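Local atomic coordinates of tetraacyldisaccharide 4'-kinase (Aquifex aeolicus, PDB entry 4ITL), a protein that probably transfers the gamma-phosphate of ATP to the 4'-position of a tetraacyldisaccharide 1-phosphate, giving lipid IVA in the last step of lipid IVA biosynthesis. Residues I230-L235 and M256-H261; A97-Y102 and T278-I283; A59-D64 and K308-I313; R66-S71 and E133-D138. All coordinates share one frame; numbering follows the deposited sequence.

Interaction 1 of 4, residues I230-L235 and M256-H261. With ACP (phosphomethylphosphonic acid adenylate ester), chain B.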
# COMPACT_ATOMS: atom_id res chain seq x y z
N ILE A 230 -23.20 7.03 -7.48
CA ILE A 230 -22.97 5.62 -7.59
C ILE A 230 -21.52 5.46 -7.22
O ILE A 230 -20.66 6.03 -7.88
CB ILE A 230 -23.24 5.10 -8.99
CG1 ILE A 230 -24.73 5.24 -9.30
CG2 ILE A 230 -22.78 3.66 -9.10
CD1 ILE A 230 -25.08 5.38 -10.79
N ALA A 231 -21.27 4.74 -6.14
CA ALA A 231 -19.90 4.48 -5.67
C ALA A 231 -19.46 3.10 -6.08
O ALA A 231 -20.27 2.19 -6.23
CB ALA A 231 -19.80 4.63 -4.16
N PHE A 232 -18.15 2.96 -6.25
CA PHE A 232 -17.56 1.67 -6.55
C PHE A 232 -16.06 1.67 -6.27
O PHE A 232 -15.44 2.72 -6.21
CB PHE A 232 -17.82 1.31 -8.01
CG PHE A 232 -17.14 2.22 -9.00
CD1 PHE A 232 -15.80 2.07 -9.30
CD2 PHE A 232 -17.87 3.20 -9.68
CE1 PHE A 232 -15.17 2.90 -10.23
CE2 PHE A 232 -17.24 4.04 -10.60
CZ PHE A 232 -15.90 3.88 -10.90
N SER A 233 -15.50 0.49 -6.05
CA SER A 233 -14.05 0.31 -6.02
C SER A 233 -13.68 -1.12 -6.34
O SER A 233 -14.48 -2.02 -6.14
CB SER A 233 -13.51 0.70 -4.66
OG SER A 233 -14.08 -0.12 -3.66
N GLY A 234 -12.45 -1.35 -6.81
CA GLY A 234 -11.86 -2.67 -6.70
C GLY A 234 -10.60 -2.73 -5.86
O GLY A 234 -9.54 -2.29 -6.28
N LEU A 235 -10.72 -3.35 -4.70
CA LEU A 235 -9.83 -3.11 -3.58
C LEU A 235 -9.60 -4.44 -2.90
O LEU A 235 -10.34 -5.38 -3.11
CB LEU A 235 -10.43 -2.13 -2.59
CG LEU A 235 -10.60 -0.69 -3.04
CD1 LEU A 235 -11.06 0.15 -1.87
CD2 LEU A 235 -9.33 -0.13 -3.63
N MET A 256 -21.07 -0.61 -6.30
CA MET A 256 -20.62 -1.75 -7.08
C MET A 256 -19.28 -2.20 -6.54
O MET A 256 -18.32 -1.42 -6.46
CB MET A 256 -20.51 -1.38 -8.55
CG MET A 256 -21.83 -0.86 -9.11
SD MET A 256 -21.74 -0.30 -10.81
CE MET A 256 -20.37 0.84 -10.76
N SER A 257 -19.23 -3.45 -6.12
CA SER A 257 -18.05 -4.02 -5.52
C SER A 257 -17.29 -4.83 -6.56
O SER A 257 -17.76 -5.87 -7.00
CB SER A 257 -18.46 -4.91 -4.36
OG SER A 257 -17.30 -5.51 -3.83
N PHE A 258 -16.13 -4.35 -6.98
CA PHE A 258 -15.37 -5.01 -8.02
C PHE A 258 -14.22 -5.81 -7.42
O PHE A 258 -13.80 -5.53 -6.30
CB PHE A 258 -14.83 -3.97 -9.02
CG PHE A 258 -15.90 -3.36 -9.91
CD1 PHE A 258 -16.49 -4.10 -10.93
CD2 PHE A 258 -16.30 -2.03 -9.73
CE1 PHE A 258 -17.48 -3.54 -11.76
CE2 PHE A 258 -17.26 -1.45 -10.56
CZ PHE A 258 -17.87 -2.21 -11.57
N PRO A 259 -13.70 -6.81 -8.16
CA PRO A 259 -12.48 -7.54 -7.77
C PRO A 259 -11.29 -6.62 -7.57
O PRO A 259 -11.12 -5.65 -8.30
CB PRO A 259 -12.20 -8.44 -8.97
CG PRO A 259 -13.05 -7.92 -10.08
CD PRO A 259 -14.23 -7.27 -9.46
N ASP A 260 -10.47 -6.93 -6.58
CA ASP A 260 -9.19 -6.24 -6.42
C ASP A 260 -8.45 -6.12 -7.77
O ASP A 260 -8.51 -7.03 -8.59
CB ASP A 260 -8.31 -6.96 -5.39
CG ASP A 260 -7.19 -6.05 -4.85
OD1 ASP A 260 -7.13 -4.83 -5.20
OD2 ASP A 260 -6.37 -6.53 -4.05
N HIS A 261 -7.82 -4.97 -8.00
CA HIS A 261 -7.06 -4.70 -9.23
C HIS A 261 -7.87 -4.80 -10.52
O HIS A 261 -7.31 -4.94 -11.59
CB HIS A 261 -5.83 -5.62 -9.32
CG HIS A 261 -5.01 -5.65 -8.08
ND1 HIS A 261 -4.27 -4.57 -7.65
CD2 HIS A 261 -4.82 -6.63 -7.16
CE1 HIS A 261 -3.64 -4.89 -6.53
NE2 HIS A 261 -3.96 -6.13 -6.21
PG ACP B . -2.61 -4.23 -1.03
O1G ACP B . -2.08 -4.70 -2.37
O2G ACP B . -2.18 -5.13 0.15
O3G ACP B . -4.17 -4.26 -1.11
PB ACP B . -2.88 -1.60 0.44
O1B ACP B . -2.18 -0.25 0.48
O2B ACP B . -2.60 -2.26 1.79
C3B ACP B . -1.98 -2.51 -0.85
PA ACP B . -5.43 -0.42 0.60
O1A ACP B . -5.59 0.02 2.04
O2A ACP B . -6.65 -1.00 -0.01
O3A ACP B . -4.45 -1.69 0.38
O5' ACP B . -4.95 0.85 -0.24
C5' ACP B . -4.92 0.75 -1.65
C4' ACP B . -5.27 2.08 -2.31
O4' ACP B . -6.68 2.02 -2.52
C3' ACP B . -5.05 3.32 -1.50
O3' ACP B . -3.81 3.86 -1.64
C2' ACP B . -6.10 4.22 -2.04
O2' ACP B . -5.82 4.84 -3.26
C1' ACP B . -7.22 3.27 -2.22
N9 ACP B . -8.13 3.17 -1.08
C8 ACP B . -8.32 2.11 -0.26
N7 ACP B . -9.27 2.43 0.65
C5 ACP B . -9.71 3.67 0.40
C6 ACP B . -10.65 4.51 0.98
N6 ACP B . -11.40 4.07 2.13
N1 ACP B . -10.83 5.74 0.49
C2 ACP B . -10.12 6.20 -0.57
N3 ACP B . -9.20 5.42 -1.17
C4 ACP B . -8.98 4.17 -0.70
O HOH W 1 -12.64 -6.60 -4.04

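Interaction 2 of 4, residues A97-Y102 and T278-I283. With ACP (phosphomethylphosphonic acid adenylate ester), chain B.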
# COMPACT_ATOMS: atom_id res chain seq x y z
N ALA A 97 2.86 -1.40 -15.33
CA ALA A 97 3.41 -1.23 -14.01
C ALA A 97 2.73 -2.07 -12.95
O ALA A 97 3.36 -2.46 -11.97
CB ALA A 97 3.33 0.21 -13.62
N GLY A 98 1.44 -2.33 -13.13
CA GLY A 98 0.58 -2.77 -12.04
C GLY A 98 -0.05 -1.53 -11.41
O GLY A 98 0.60 -0.48 -11.27
N ASP A 99 -1.32 -1.61 -11.04
CA ASP A 99 -2.04 -0.41 -10.61
C ASP A 99 -1.37 0.25 -9.37
O ASP A 99 -1.24 1.47 -9.33
CB ASP A 99 -3.56 -0.66 -10.40
CG ASP A 99 -3.89 -1.80 -9.44
OD1 ASP A 99 -2.98 -2.31 -8.74
OD2 ASP A 99 -5.08 -2.21 -9.42
N GLU A 100 -0.87 -0.52 -8.41
CA GLU A 100 -0.30 0.12 -7.22
C GLU A 100 1.07 0.78 -7.44
O GLU A 100 1.29 1.91 -6.99
CB GLU A 100 -0.30 -0.83 -6.01
CG GLU A 100 -1.76 -1.20 -5.62
CD GLU A 100 -1.89 -2.34 -4.61
OE1 GLU A 100 -0.86 -2.81 -4.12
OE2 GLU A 100 -3.03 -2.76 -4.28
N PRO A 101 1.99 0.12 -8.16
CA PRO A 101 3.20 0.92 -8.45
C PRO A 101 2.90 2.20 -9.24
O PRO A 101 3.52 3.24 -8.97
CB PRO A 101 4.06 -0.04 -9.28
CG PRO A 101 3.63 -1.39 -8.83
CD PRO A 101 2.17 -1.31 -8.45
N TYR A 102 2.02 2.12 -10.23
CA TYR A 102 1.66 3.29 -11.04
C TYR A 102 1.02 4.39 -10.13
O TYR A 102 1.33 5.57 -10.27
CB TYR A 102 0.72 2.88 -12.16
CG TYR A 102 0.33 4.00 -13.10
CD1 TYR A 102 -0.76 4.80 -12.80
CD2 TYR A 102 1.04 4.26 -14.26
CE1 TYR A 102 -1.14 5.84 -13.62
CE2 TYR A 102 0.66 5.30 -15.11
CZ TYR A 102 -0.44 6.09 -14.77
OH TYR A 102 -0.88 7.15 -15.55
N THR A 278 -12.07 5.38 -5.72
CA THR A 278 -10.85 5.67 -5.00
C THR A 278 -9.75 6.03 -5.99
O THR A 278 -9.86 5.78 -7.18
CB THR A 278 -10.35 4.47 -4.13
OG1 THR A 278 -9.70 3.49 -4.93
CG2 THR A 278 -11.50 3.80 -3.39
N PRO A 279 -8.64 6.58 -5.49
CA PRO A 279 -7.58 6.90 -6.45
C PRO A 279 -6.99 5.69 -7.19
O PRO A 279 -6.57 5.80 -8.35
CB PRO A 279 -6.53 7.57 -5.56
CG PRO A 279 -7.32 8.22 -4.50
CD PRO A 279 -8.41 7.22 -4.18
N LYS A 280 -6.92 4.55 -6.50
CA LYS A 280 -6.45 3.29 -7.05
C LYS A 280 -7.30 2.91 -8.23
O LYS A 280 -6.79 2.44 -9.25
CB LYS A 280 -6.45 2.19 -5.96
CG LYS A 280 -6.26 0.80 -6.45
CD LYS A 280 -6.01 -0.16 -5.31
CE LYS A 280 -6.23 -1.59 -5.79
NZ LYS A 280 -5.67 -2.57 -4.81
N ASP A 281 -8.60 3.13 -8.12
CA ASP A 281 -9.50 2.91 -9.25
C ASP A 281 -9.38 4.00 -10.31
O ASP A 281 -9.40 3.72 -11.50
CB ASP A 281 -10.96 2.80 -8.76
CG ASP A 281 -11.13 1.76 -7.64
OD1 ASP A 281 -11.06 0.56 -7.98
OD2 ASP A 281 -11.29 2.13 -6.45
N LEU A 282 -9.30 5.25 -9.89
CA LEU A 282 -9.33 6.37 -10.82
C LEU A 282 -8.14 6.36 -11.79
O LEU A 282 -8.21 6.95 -12.87
CB LEU A 282 -9.34 7.68 -10.06
CG LEU A 282 -9.71 8.94 -10.86
CD1 LEU A 282 -11.16 8.96 -11.21
CD2 LEU A 282 -9.37 10.13 -9.99
N ILE A 283 -7.03 5.73 -11.43
CA ILE A 283 -5.88 5.73 -12.35
C ILE A 283 -6.26 5.01 -13.64
O ILE A 283 -5.65 5.23 -14.70
CB ILE A 283 -4.62 5.10 -11.78
CG1 ILE A 283 -4.93 3.73 -11.18
CG2 ILE A 283 -3.97 6.01 -10.74
CD1 ILE A 283 -3.71 2.89 -11.04
PG ACP B . -2.61 -4.23 -1.03
O1G ACP B . -2.08 -4.70 -2.37
O2G ACP B . -2.18 -5.13 0.15
O3G ACP B . -4.17 -4.26 -1.11
PB ACP B . -2.88 -1.60 0.44
O1B ACP B . -2.18 -0.25 0.48
O2B ACP B . -2.60 -2.26 1.79
C3B ACP B . -1.98 -2.51 -0.85
PA ACP B . -5.43 -0.42 0.60
O1A ACP B . -5.59 0.02 2.04
O2A ACP B . -6.65 -1.00 -0.01
O3A ACP B . -4.45 -1.69 0.38
O5' ACP B . -4.95 0.85 -0.24
C5' ACP B . -4.92 0.75 -1.65
C4' ACP B . -5.27 2.08 -2.31
O4' ACP B . -6.68 2.02 -2.52
C3' ACP B . -5.05 3.32 -1.50
O3' ACP B . -3.81 3.86 -1.64
C2' ACP B . -6.10 4.22 -2.04
O2' ACP B . -5.82 4.84 -3.26
C1' ACP B . -7.22 3.27 -2.22
N9 ACP B . -8.13 3.17 -1.08
C8 ACP B . -8.32 2.11 -0.26
N7 ACP B . -9.27 2.43 0.65
C5 ACP B . -9.71 3.67 0.40
C6 ACP B . -10.65 4.51 0.98
N6 ACP B . -11.40 4.07 2.13
N1 ACP B . -10.83 5.74 0.49
C2 ACP B . -10.12 6.20 -0.57
N3 ACP B . -9.20 5.42 -1.17
C4 ACP B . -8.98 4.17 -0.70

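Interaction 3 of 4, residues A59-D64 and K308-I313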
# COMPACT_ATOMS: atom_id res chain seq x y z
N ALA A 59 7.42 8.34 2.16
CA ALA A 59 8.14 9.02 1.08
C ALA A 59 8.16 10.52 1.30
O ALA A 59 9.17 11.18 1.06
CB ALA A 59 7.54 8.68 -0.27
N ASP A 60 7.06 11.07 1.83
CA ASP A 60 7.02 12.49 2.16
C ASP A 60 7.89 12.87 3.33
O ASP A 60 8.49 13.94 3.31
CB ASP A 60 5.58 12.98 2.40
CG ASP A 60 4.80 13.12 1.11
OD1 ASP A 60 5.39 13.60 0.11
OD2 ASP A 60 3.60 12.74 1.07
N LEU A 61 8.04 11.98 4.30
CA LEU A 61 8.97 12.20 5.41
C LEU A 61 10.38 12.34 4.85
O LEU A 61 11.19 13.09 5.38
CB LEU A 61 8.92 11.06 6.42
CG LEU A 61 7.66 10.96 7.28
CD1 LEU A 61 7.89 9.97 8.40
CD2 LEU A 61 7.27 12.32 7.83
N LEU A 62 10.67 11.59 3.80
CA LEU A 62 12.03 11.32 3.36
C LEU A 62 12.42 12.25 2.21
O LEU A 62 13.34 11.96 1.46
CB LEU A 62 12.18 9.86 2.95
CG LEU A 62 12.23 8.88 4.11
CD1 LEU A 62 12.20 7.45 3.62
CD2 LEU A 62 13.45 9.13 4.97
N LYS A 63 11.70 13.35 2.07
CA LYS A 63 11.74 14.18 0.87
C LYS A 63 13.12 14.78 0.64
O LYS A 63 13.46 15.16 -0.47
CB LYS A 63 10.70 15.30 0.94
CG LYS A 63 10.78 16.15 2.20
CD LYS A 63 9.68 17.19 2.24
CE LYS A 63 8.33 16.61 1.84
NZ LYS A 63 7.19 17.24 2.57
N ASP A 64 13.90 14.89 1.71
CA ASP A 64 15.27 15.41 1.63
C ASP A 64 16.24 14.36 1.06
O ASP A 64 17.41 14.66 0.87
CB ASP A 64 15.79 15.97 2.98
CG ASP A 64 15.43 15.10 4.20
OD1 ASP A 64 14.36 14.43 4.20
OD2 ASP A 64 16.23 15.12 5.17
N LYS A 308 12.60 9.87 14.14
CA LYS A 308 13.88 9.55 14.75
C LYS A 308 14.22 8.12 14.46
O LYS A 308 15.35 7.79 14.09
CB LYS A 308 13.84 9.81 16.27
CG LYS A 308 13.83 11.27 16.66
CD LYS A 308 13.77 11.48 18.19
CE LYS A 308 12.34 11.44 18.70
NZ LYS A 308 12.20 10.58 19.90
N LEU A 309 13.22 7.25 14.60
CA LEU A 309 13.38 5.84 14.28
C LEU A 309 13.78 5.67 12.82
O LEU A 309 14.59 4.80 12.49
CB LEU A 309 12.06 5.12 14.58
CG LEU A 309 12.05 3.60 14.62
CD1 LEU A 309 13.06 3.10 15.64
CD2 LEU A 309 10.66 3.10 14.98
N ILE A 310 13.22 6.50 11.94
CA ILE A 310 13.47 6.36 10.52
C ILE A 310 14.87 6.90 10.15
O ILE A 310 15.57 6.32 9.33
CB ILE A 310 12.38 7.08 9.68
CG1 ILE A 310 11.09 6.25 9.59
CG2 ILE A 310 12.83 7.25 8.25
CD1 ILE A 310 9.90 7.10 9.23
N TYR A 311 15.28 8.01 10.75
CA TYR A 311 16.55 8.62 10.36
C TYR A 311 17.79 7.88 10.89
O TYR A 311 18.85 7.96 10.27
CB TYR A 311 16.59 10.13 10.64
CG TYR A 311 16.09 10.93 9.42
CD1 TYR A 311 16.97 11.48 8.50
CD2 TYR A 311 14.75 11.08 9.17
CE1 TYR A 311 16.52 12.19 7.38
CE2 TYR A 311 14.29 11.77 8.06
CZ TYR A 311 15.17 12.32 7.16
OH TYR A 311 14.70 13.03 6.07
N ARG A 312 17.62 7.07 11.94
CA ARG A 312 18.73 6.27 12.49
C ARG A 312 19.36 5.39 11.44
O ARG A 312 20.52 5.03 11.57
CB ARG A 312 18.31 5.35 13.65
CG ARG A 312 17.96 6.07 14.91
CD ARG A 312 19.20 6.62 15.62
NE ARG A 312 18.86 7.37 16.83
CZ ARG A 312 18.07 8.45 16.87
NH1 ARG A 312 17.84 9.04 18.04
NH2 ARG A 312 17.52 8.94 15.77
N ILE A 313 18.59 5.02 10.42
CA ILE A 313 19.11 4.06 9.44
C ILE A 313 20.22 4.65 8.56
O ILE A 313 20.96 3.90 7.92
CB ILE A 313 18.03 3.52 8.50
CG1 ILE A 313 17.59 4.61 7.51
CG2 ILE A 313 16.85 2.99 9.32
CD1 ILE A 313 16.49 4.11 6.52

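Interaction 4 of 4, residues R66-S71 and E133-D138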
# COMPACT_ATOMS: atom_id res chain seq x y z
N ARG A 66 16.94 11.02 -1.98
CA ARG A 66 16.49 10.39 -3.21
C ARG A 66 15.91 9.04 -2.87
O ARG A 66 16.63 8.15 -2.43
CB ARG A 66 17.63 10.23 -4.21
CG ARG A 66 18.12 11.54 -4.78
CD ARG A 66 19.13 11.35 -5.92
NE ARG A 66 20.34 10.66 -5.50
CZ ARG A 66 21.30 11.20 -4.75
NH1 ARG A 66 21.19 12.45 -4.31
NH2 ARG A 66 22.37 10.49 -4.43
N VAL A 67 14.61 8.90 -3.09
CA VAL A 67 13.87 7.71 -2.67
C VAL A 67 13.45 6.85 -3.85
O VAL A 67 13.00 7.35 -4.88
CB VAL A 67 12.56 8.12 -1.95
CG1 VAL A 67 11.75 6.86 -1.52
CG2 VAL A 67 12.87 9.00 -0.75
N CYS A 68 13.56 5.54 -3.68
CA CYS A 68 13.05 4.60 -4.67
C CYS A 68 12.21 3.55 -3.97
O CYS A 68 12.61 2.97 -2.94
CB CYS A 68 14.20 3.96 -5.44
SG CYS A 68 13.71 2.82 -6.72
N ILE A 69 11.02 3.31 -4.51
CA ILE A 69 10.11 2.32 -3.95
C ILE A 69 10.33 1.05 -4.76
O ILE A 69 10.41 1.12 -5.99
CB ILE A 69 8.68 2.78 -4.11
CG1 ILE A 69 8.43 3.97 -3.18
CG2 ILE A 69 7.71 1.68 -3.74
CD1 ILE A 69 7.16 4.72 -3.50
N LEU A 70 10.55 -0.07 -4.07
CA LEU A 70 10.67 -1.37 -4.72
C LEU A 70 9.43 -2.18 -4.50
O LEU A 70 9.05 -2.52 -3.34
CB LEU A 70 11.88 -2.16 -4.18
CG LEU A 70 13.22 -1.48 -4.34
CD1 LEU A 70 14.25 -2.38 -3.58
CD2 LEU A 70 13.58 -1.23 -5.79
N SER A 71 8.79 -2.52 -5.61
CA SER A 71 7.47 -3.09 -5.58
C SER A 71 7.49 -4.35 -6.42
O SER A 71 8.35 -4.53 -7.28
CB SER A 71 6.48 -2.01 -6.11
OG SER A 71 5.16 -2.49 -6.11
N GLU A 133 19.20 7.12 -2.41
CA GLU A 133 19.79 7.11 -1.06
C GLU A 133 19.03 6.21 -0.08
O GLU A 133 19.51 5.94 1.00
CB GLU A 133 19.83 8.52 -0.51
CG GLU A 133 20.73 9.43 -1.29
CD GLU A 133 20.74 10.84 -0.76
OE1 GLU A 133 19.86 11.63 -1.16
OE2 GLU A 133 21.63 11.15 0.07
N VAL A 134 17.82 5.79 -0.44
CA VAL A 134 17.03 4.93 0.44
C VAL A 134 15.98 4.17 -0.39
O VAL A 134 15.32 4.73 -1.26
CB VAL A 134 16.36 5.75 1.60
CG1 VAL A 134 15.39 6.81 1.05
CG2 VAL A 134 15.66 4.83 2.61
N PHE A 135 15.84 2.88 -0.11
CA PHE A 135 14.76 2.09 -0.69
C PHE A 135 13.63 1.86 0.32
O PHE A 135 13.88 1.63 1.50
CB PHE A 135 15.28 0.75 -1.12
CG PHE A 135 16.18 0.79 -2.29
CD1 PHE A 135 15.69 1.07 -3.54
CD2 PHE A 135 17.54 0.53 -2.13
CE1 PHE A 135 16.55 1.09 -4.64
CE2 PHE A 135 18.39 0.57 -3.22
CZ PHE A 135 17.89 0.83 -4.46
N ILE A 136 12.39 1.93 -0.17
CA ILE A 136 11.23 1.49 0.59
C ILE A 136 10.61 0.30 -0.13
O ILE A 136 10.20 0.41 -1.30
CB ILE A 136 10.17 2.58 0.70
CG1 ILE A 136 10.72 3.84 1.38
CG2 ILE A 136 8.96 2.09 1.46
CD1 ILE A 136 9.83 5.08 1.14
N LEU A 137 10.46 -0.80 0.57
CA LEU A 137 9.74 -1.90 0.03
C LEU A 137 8.28 -1.73 0.38
O LEU A 137 7.97 -1.50 1.50
CB LEU A 137 10.20 -3.21 0.60
CG LEU A 137 11.67 -3.54 0.77
CD1 LEU A 137 11.86 -4.96 1.18
CD2 LEU A 137 12.45 -3.22 -0.44
N ASP A 138 7.40 -1.88 -0.59
CA ASP A 138 6.02 -1.50 -0.42
C ASP A 138 5.21 -2.64 0.11
O ASP A 138 4.20 -2.40 0.71
CB ASP A 138 5.42 -0.90 -1.69
CG ASP A 138 4.89 -1.91 -2.63
OD1 ASP A 138 5.58 -2.84 -2.94
OD2 ASP A 138 3.78 -1.77 -3.10

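Interaction 1 of 4, residues I230-L235 and M256-H261
Ala231 and Met256 open the pairing of two parallel strands, 230-234 and 256-258, whose short axes run within 8° of each other. Of the backbone bonds, Met256 N to Ala231 O is 2.9 Å, and Phe258 N reaches Ser233 O at 3.0 Å. Between them Ser233 N makes a longer, weak bond to Met256 O. Farther along, a water donates to both Leu235 O and Phe258 O and links the two backbones.

The apolar and aromatic contacts gather on the face that carries Phe232, Met256 and Phe258. Met256 bends at its last torsion (chi3 -52°), which swings Met256 CE back alongside Phe232, 3.6 Å from Phe232 CD2. Phe258 turns an edge to the Phe232 face in an offset edge-to-face pair, planes at 84° and centroids 5.9 Å apart; Phe258 CE2 also lies 3.8 Å from Phe232 CB.

The polar side chains find their partners in neighbouring segments. His261 ND1 bonds Asp99, and Ser233 and Ser257 both hold Asn238. Leu235 CD2 rests 3.6 Å from O4' of the bound nucleotide analogue.

Helix 238-247 connects the two strands, so the contact lies within a beta-alpha-beta unit. Its chemistry divides along the strands: backbone bonds and an apolar, aromatic face hold them together, while beyond it Asp260 engages Lys280 and the Leu235 methyls reach the nucleotide analogue.

Interaction 2 of 4, residues A97-Y102 and T278-I283
Ile283 lays its CD1 methyl over the first turn of helix 99-107, with Ile283 CD1 3.3 Å from Asp99 O and 3.6 Å from Asp99 CB. CG1 sits between the backbone N and the carbonyl carbon (chi1 50°), which sends CD1 to Asp99, while CD1, CB and CG2 all lie along the Tyr102 ring. The tyrosine slides past in the opposite direction, Tyr102 CD1 3.9 Å from Ile283 CD1, and its hydroxyl is hydrogen-bonded to Gln286.

The charged half of the contact belongs to Lys280. Stretched out through all four torsions, it runs past the ribose, with Lys280 CD 3.6 Å from ACP O4'. In the salt bridge at its end Lys280 NZ is 2.7 Å from Glu100 OE2 and uses the anti lone pair of that oxygen, the one turned from OE1. Asp260 is a second partner, so two carboxylates share one ammonium. Asp99 OD2 stays 4.7 Å from Lys280 NZ and pairs instead with Lys284.

Thr278 takes the N-cap position of the Lys280 helix, and its OG1 donates to Asp281 OD2. Thr278 CB lies 3.3 Å from N3 of the adenine of ACP, while Lys280 N makes a weak bond to the ribose O2'. Glu100 OE1 lies 2.9 Å from ACP O1G.

Thr278 and Lys280 line base and sugar, and Glu100 stands at the gamma-phosphate end, an arrangement that belongs to the nucleotide site of this P-loop kinase.

Interaction 3 of 4, residues A59-D64 and K308-I313
The end of helix 51-61, where Leu62 is the first residue to leave helical angles, lies against the last turn of helix 303-311, with Leu62 and Tyr311 the nearest pair at 8.8 Å between CA atoms. At that spacing the join is made by side chains. Leu61 and Ile310 cross at about a right angle and meet methyl to methyl, Leu61 CD1 to Ile310 CD1 at 3.6 Å. Leu62 sends CD2 to the other branch of the same isoleucine, 3.8 Å from Ile310 CG2; with that branch anti to the backbone N and CG1 beside it (chi1 -78°), the two leucines divide Ile310 between them.

Leu62 CD2 also brushes Tyr311 CE2 at 4.2 Å as the two chains slide past each other. The tyrosine reaches on toward Asp64, whose carboxylate comes from the opposite direction, its plane 30° from that of the ring. The hydroxyl and carboxylate oxygens are modelled too close together for the bonding there to be trusted.

Beneath this seam lie strands of the core: Leu62 and Ile310 both rest on Ile39 of strand 38-43, Leu62 also touches Val134 of strand 134-137, and Ile310 continues to Leu150 of strand 150-155. The C-terminal helix is thus packed beside helix 51-61 over these strands.

Interaction 4 of 4, residues R66-S71 and E133-D138
Phe135 and Leu70 form the tight side of this parallel strand pair: Leu70 CG comes within 3.6 Å of Phe135 CD1, and Leu70 CD1 goes on to Leu137 CD2. Cys68, with SG anti to its backbone N (chi1 -178°), meets the same ring at its edge, Cys68 SG 5.1 Å from the Phe135 centroid. On the face of Val67, Ile69 and Ile136, Val67 lies side by side with Val134 and puts Val67 CG1 3.7 Å from Ile136 CD1. Backbone bonds run the whole length, among them Cys68 N to Val134 O at 3.1 Å and Leu70 N to Ile136 O at 2.8 Å.

The solvent end is looser. Glu133 OE1 accepts from Arg66 N at 3.1 Å, so a main-chain N-H holds one of its oxygens. The guanidinium stacks on the carboxylate with planes 9° apart; Arg66 NH1 to Glu133 OE1 is 3.5 Å, a salt bridge of charges only, with no N-H aimed at the oxygen, and Arg66 NE turns to Ser131 O.

These are neighbouring parallel core strands, consistent with a P-loop NTPase fold; strand 67-71 also pairs with strand 112-115, and strand 134-137 with strand 38-43. Helix 119-130 packs on the Cys68 and Phe135 face, while helix 99-107 touches Ile69 and Asp138 through Met104.

How the interactions relate
Interactions 1 and 2 share the nucleotide site: their centres are 13 Å apart, and Asp260 OD1 meets Lys280 NZ at 2.7 Å, while Asp281 OD1 is 2.6 Å from Gly234 N, probably a hydrogen bond. Both touch the bound analogue. Interaction 4 meets interaction 2 where Pro101 CG packs on Ser71 OG, and the Asp138 side chain comes to about 6 Å from the analogue, so the C-terminal end of this strand pair faces the phosphate region. At the other end, Leu62 and Ile313 of interaction 3 pack on Val134, the centres of interactions 3 and 4 being 12 Å apart. Interactions 1 and 3 lie on opposite sides of the chain's centre, their centres 33 Å apart.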